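Local coordinates for protein HpuA (Kingella denitrificans ATCC 33394, PDB 5EC6) that is an outer-membrane lipoprotein that serves as a haemoglobin receptor and probably helps the bacterium take up haem iron, at residues P15-R20 with P106-D111; D233-R238 with G249-G254. One frame throughout, in Å; residues are numbered along the deposited sequence. Where two conformers were deposited one is given.

Contact 1: P15-R20 with P106-D111; sequences PIPVLR and PMQPLD
P109 O takes two donors from one neighbouring chain segment. L19 N gives it a nearly straight hydrogen bond of 2.8 Å, lying in the carbonyl plane. V18 CA adds a weaker CA-H...O contact to P109 O at 3.4 Å. L19 uses its carbonyl on the same segment: D111 N donates to L19 O at 2.9 Å, and L110 CA brings a further CA-H...O contact to that oxygen. The pair of bonds makes a single beta bridge between L19 and L110, and the two segments run in roughly the same direction. The N-terminal segment 15-20 is otherwise irregular. It lies against the end of strand 104-109 and the residues that follow, at the surface of the protein. The strand is also paired with strand 115-118, where Q108 and M116 bond through the backbone.

Q108 makes the one side-chain bond across the contact. Its CG is anti to the backbone N (chi1 -175°) and the chain beyond is extended. NE2 gives P17 O a straight bond of 2.9 Å. The acceptor lies in the plane of the Q108 amide, but NE2 stands above the carbonyl plane of P17. The side chains of L19 and Q108 cross at about a right angle, with L19 CB 3.6 Å from Q108 CD. L19 and L110 lie side by side, with L19 CB 3.8 Å from L110 CD2, and Y81 touches both. Near the start of 106-111, I16 CD1 rests on P106 CB at 3.9 Å, while I16 CG2 reaches both Q108 CG and P109 CD. V18 CG1 packs over the L110-D111 peptide. The carboxylate of D111 is held by Y81 OH at OD1 and by A21 N at OD2.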
# COMPACT_ATOMS: atom_id res chain seq x y z
N PRO A 15 -12.64 21.49 11.95
CA PRO A 15 -12.33 21.48 10.51
C PRO A 15 -10.95 20.88 10.25
O PRO A 15 -10.02 21.07 11.04
CB PRO A 15 -12.32 22.96 10.15
CG PRO A 15 -12.02 23.68 11.45
CD PRO A 15 -12.12 22.70 12.59
N ILE A 16 -10.80 20.19 9.13
CA ILE A 16 -9.51 19.56 8.84
C ILE A 16 -8.54 20.66 8.41
O ILE A 16 -8.87 21.46 7.57
CB ILE A 16 -9.65 18.45 7.78
CG1 ILE A 16 -10.65 17.39 8.27
CG2 ILE A 16 -8.30 17.79 7.51
CD1 ILE A 16 -11.33 16.57 7.19
N PRO A 17 -7.35 20.70 9.00
CA PRO A 17 -6.39 21.72 8.62
C PRO A 17 -5.80 21.53 7.23
O PRO A 17 -5.80 20.41 6.70
CB PRO A 17 -5.30 21.59 9.67
CG PRO A 17 -5.48 20.26 10.29
CD PRO A 17 -6.92 19.91 10.16
N VAL A 18 -5.30 22.62 6.65
CA VAL A 18 -4.72 22.60 5.33
C VAL A 18 -3.30 22.12 5.50
O VAL A 18 -2.56 22.63 6.34
CB VAL A 18 -4.79 23.99 4.65
CG1 VAL A 18 -3.98 24.02 3.36
CG2 VAL A 18 -6.24 24.34 4.39
N LEU A 19 -2.88 21.13 4.69
CA LEU A 19 -1.55 20.62 4.82
C LEU A 19 -0.56 21.40 3.95
O LEU A 19 -0.72 21.51 2.73
CB LEU A 19 -1.54 19.13 4.42
CG LEU A 19 -0.21 18.39 4.60
CD1 LEU A 19 0.19 18.28 6.06
CD2 LEU A 19 -0.28 17.01 3.95
N ARG A 20 0.47 21.94 4.58
CA ARG A 20 1.53 22.61 3.87
C ARG A 20 2.65 21.69 3.40
O ARG A 20 3.10 20.80 4.14
CB ARG A 20 2.12 23.75 4.72
CG ARG A 20 1.09 24.86 5.00
CD ARG A 20 1.68 26.02 5.83
NE ARG A 20 2.45 25.53 6.97
CZ ARG A 20 1.95 25.03 8.11
NH1 ARG A 20 0.64 24.98 8.35
NH2 ARG A 20 2.78 24.60 9.05
N PRO A 106 -12.88 11.54 4.30
CA PRO A 106 -12.46 12.83 3.77
C PRO A 106 -10.96 12.87 3.44
O PRO A 106 -10.17 12.28 4.16
CB PRO A 106 -12.77 13.78 4.96
CG PRO A 106 -12.56 12.95 6.17
CD PRO A 106 -13.06 11.57 5.77
N MET A 107 -10.58 13.54 2.37
CA MET A 107 -9.18 13.76 2.04
C MET A 107 -8.73 15.08 2.64
O MET A 107 -9.54 16.02 2.78
CB MET A 107 -9.02 13.80 0.53
CG MET A 107 -9.53 12.53 -0.15
SD MET A 107 -9.33 12.52 -1.95
CE MET A 107 -7.57 12.37 -2.17
N GLN A 108 -7.47 15.17 2.99
CA GLN A 108 -6.97 16.41 3.59
C GLN A 108 -6.72 17.43 2.53
O GLN A 108 -6.01 17.18 1.55
CB GLN A 108 -5.72 16.17 4.40
CG GLN A 108 -5.25 17.45 5.14
CD GLN A 108 -4.09 17.26 6.09
OE1 GLN A 108 -3.36 16.28 6.04
NE2 GLN A 108 -3.89 18.24 6.98
N PRO A 109 -7.26 18.68 2.70
CA PRO A 109 -6.86 19.71 1.75
C PRO A 109 -5.42 20.15 1.86
O PRO A 109 -4.85 20.14 2.93
CB PRO A 109 -7.79 20.90 2.12
CG PRO A 109 -8.05 20.70 3.53
CD PRO A 109 -8.10 19.21 3.78
N LEU A 110 -4.84 20.53 0.73
CA LEU A 110 -3.43 20.90 0.62
C LEU A 110 -3.27 22.39 0.31
O LEU A 110 -4.13 23.01 -0.29
CB LEU A 110 -2.73 20.14 -0.51
CG LEU A 110 -2.92 18.60 -0.44
CD1 LEU A 110 -2.25 17.96 -1.64
CD2 LEU A 110 -2.37 18.06 0.88
N ASP A 111 -2.10 22.91 0.65
CA ASP A 111 -1.73 24.29 0.28
C ASP A 111 -2.00 24.67 -1.18
O ASP A 111 -2.42 25.80 -1.43
CB ASP A 111 -0.29 24.61 0.69
CG ASP A 111 0.75 23.64 0.12
OD1 ASP A 111 0.39 22.69 -0.60
OD2 ASP A 111 1.94 23.87 0.42

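Contact 2: D233-R238 with G249-G254; sequences DSIEMR and GTASSG
S252 OG stands between its own backbone N and carbonyl carbon (chi1 59°), and R238 bends at chi2 (-66°), which puts CD alongside the S252 hydroxyl. The two groups meet across the beta hairpin of strands 235-243 and 246-253, part of the protein's beta barrel. R238 NE donates to S252 OG at 2.8 Å. The hydroxyl oxygen sits at the edge of the guanidinium, close to its plane. R238 NH2 adds only a weak bond to the same oxygen.

The backbones are antiparallel. E236 and S252 form a hydrogen-bonded pair, with E236 N to S252 O and S252 N to E236 O both at 2.9 Å. R238 N continues the ladder to T250 O. M237 and A251 are the non-hydrogen-bonded pair between these bonds. Their side chains lie on the opposite face from E236 and S252. There A251 CB meets I235 CG2 at 3.8 Å and M237 SD at 4.1 Å. This face is buried, and V260 of the next strand touches both A251 and M237.

Past the regular ladder, a hydroxyl takes over the bonding. S253 OG donates to S234 O at 2.9 Å, from above the carbonyl plane, and S253 OG also accepts from R183 NH2. A water molecule donates a second hydrogen bond to S234 O, at 2.6 Å.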
# COMPACT_ATOMS: atom_id res chain seq x y z
N ASP A 233 -18.17 -1.03 -7.89
CA ASP A 233 -18.13 -2.44 -8.24
C ASP A 233 -16.81 -3.03 -7.73
O ASP A 233 -15.75 -2.36 -7.71
CB ASP A 233 -18.25 -2.65 -9.72
CG ASP A 233 -19.62 -2.20 -10.26
OD1 ASP A 233 -20.63 -2.36 -9.52
OD2 ASP A 233 -19.68 -1.76 -11.41
N SER A 234 -16.88 -4.27 -7.35
CA SER A 234 -15.67 -5.05 -7.04
C SER A 234 -14.70 -5.02 -8.23
O SER A 234 -15.09 -4.88 -9.38
CB SER A 234 -16.01 -6.49 -6.68
OG SER A 234 -16.82 -6.54 -5.51
N ILE A 235 -13.42 -5.24 -7.93
CA ILE A 235 -12.39 -5.36 -8.97
C ILE A 235 -11.87 -6.79 -8.93
O ILE A 235 -11.29 -7.22 -7.92
CB ILE A 235 -11.21 -4.37 -8.76
CG1 ILE A 235 -11.69 -2.93 -8.82
CG2 ILE A 235 -10.11 -4.65 -9.77
CD1 ILE A 235 -10.64 -1.90 -8.37
N GLU A 236 -12.14 -7.54 -9.97
CA GLU A 236 -11.72 -8.93 -10.05
C GLU A 236 -10.45 -9.06 -10.89
O GLU A 236 -10.41 -8.65 -12.02
CB GLU A 236 -12.82 -9.81 -10.66
CG GLU A 236 -12.44 -11.28 -10.69
CD GLU A 236 -13.57 -12.23 -11.01
OE1 GLU A 236 -14.67 -11.76 -11.33
OE2 GLU A 236 -13.33 -13.46 -10.88
N MET A 237 -9.41 -9.65 -10.30
CA MET A 237 -8.18 -9.91 -11.10
C MET A 237 -8.50 -10.95 -12.12
O MET A 237 -9.15 -11.95 -11.79
CB MET A 237 -7.06 -10.39 -10.18
CG MET A 237 -6.70 -9.36 -9.11
SD MET A 237 -5.98 -7.87 -9.80
CE MET A 237 -5.90 -6.82 -8.34
N ARG A 238 -8.10 -10.73 -13.37
CA ARG A 238 -8.39 -11.63 -14.48
C ARG A 238 -7.19 -12.43 -14.98
O ARG A 238 -7.26 -13.66 -15.10
CB ARG A 238 -9.06 -10.89 -15.62
CG ARG A 238 -10.48 -10.38 -15.25
CD ARG A 238 -11.45 -11.51 -15.02
NE ARG A 238 -12.80 -11.02 -14.83
CZ ARG A 238 -13.88 -11.79 -14.72
NH1 ARG A 238 -13.80 -13.11 -14.80
NH2 ARG A 238 -15.08 -11.22 -14.56
N GLY A 249 -1.02 -7.07 -15.47
CA GLY A 249 -2.02 -7.76 -16.29
C GLY A 249 -3.36 -7.05 -16.25
O GLY A 249 -3.42 -5.82 -16.22
N THR A 250 -4.45 -7.84 -16.30
CA THR A 250 -5.78 -7.29 -16.45
C THR A 250 -6.68 -7.64 -15.27
O THR A 250 -6.51 -8.67 -14.60
CB THR A 250 -6.47 -7.79 -17.73
OG1 THR A 250 -6.44 -9.20 -17.75
CG2 THR A 250 -5.78 -7.21 -18.94
N ALA A 251 -7.62 -6.74 -15.01
CA ALA A 251 -8.70 -6.93 -14.06
C ALA A 251 -9.97 -6.36 -14.65
O ALA A 251 -9.91 -5.65 -15.65
CB ALA A 251 -8.37 -6.23 -12.72
N SER A 252 -11.12 -6.71 -14.05
CA SER A 252 -12.41 -6.21 -14.52
C SER A 252 -13.17 -5.59 -13.40
O SER A 252 -13.06 -6.01 -12.21
CB SER A 252 -13.25 -7.34 -15.14
OG SER A 252 -13.47 -8.37 -14.22
N SER A 253 -14.00 -4.62 -13.76
CA SER A 253 -14.91 -4.04 -12.80
C SER A 253 -16.10 -3.49 -13.55
O SER A 253 -15.94 -2.66 -14.43
CB SER A 253 -14.20 -2.93 -12.04
OG SER A 253 -15.01 -2.44 -10.97
N GLY A 254 -17.29 -4.01 -13.25
CA GLY A 254 -18.48 -3.49 -13.96
C GLY A 254 -18.44 -3.53 -15.49
O GLY A 254 -19.01 -2.64 -16.15
O HOH W 1 -16.76 -6.37 -10.79

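How the contacts relate
The modelled chain begins in contact 1. From 15-20 it runs through several strands, among them 48-57 and 65-74, and returns at 106-111, closing a loop of 85 intervening residues. Contact 1 thus ties the N-terminal tail to strand 104-109. The chain next makes the strands up to 220-225 before contact 2 opens at 233-238. Contact 2 closes a short loop of ten residues, at the open end of one hairpin in the barrel, away from its turn. The two contacts follow one another in series, neither nesting nor crossing. The centres of contact 1 and contact 2 are about 32 Å apart. The nearest atoms of contact 1 and contact 2 are about 16 Å apart, so they do not touch.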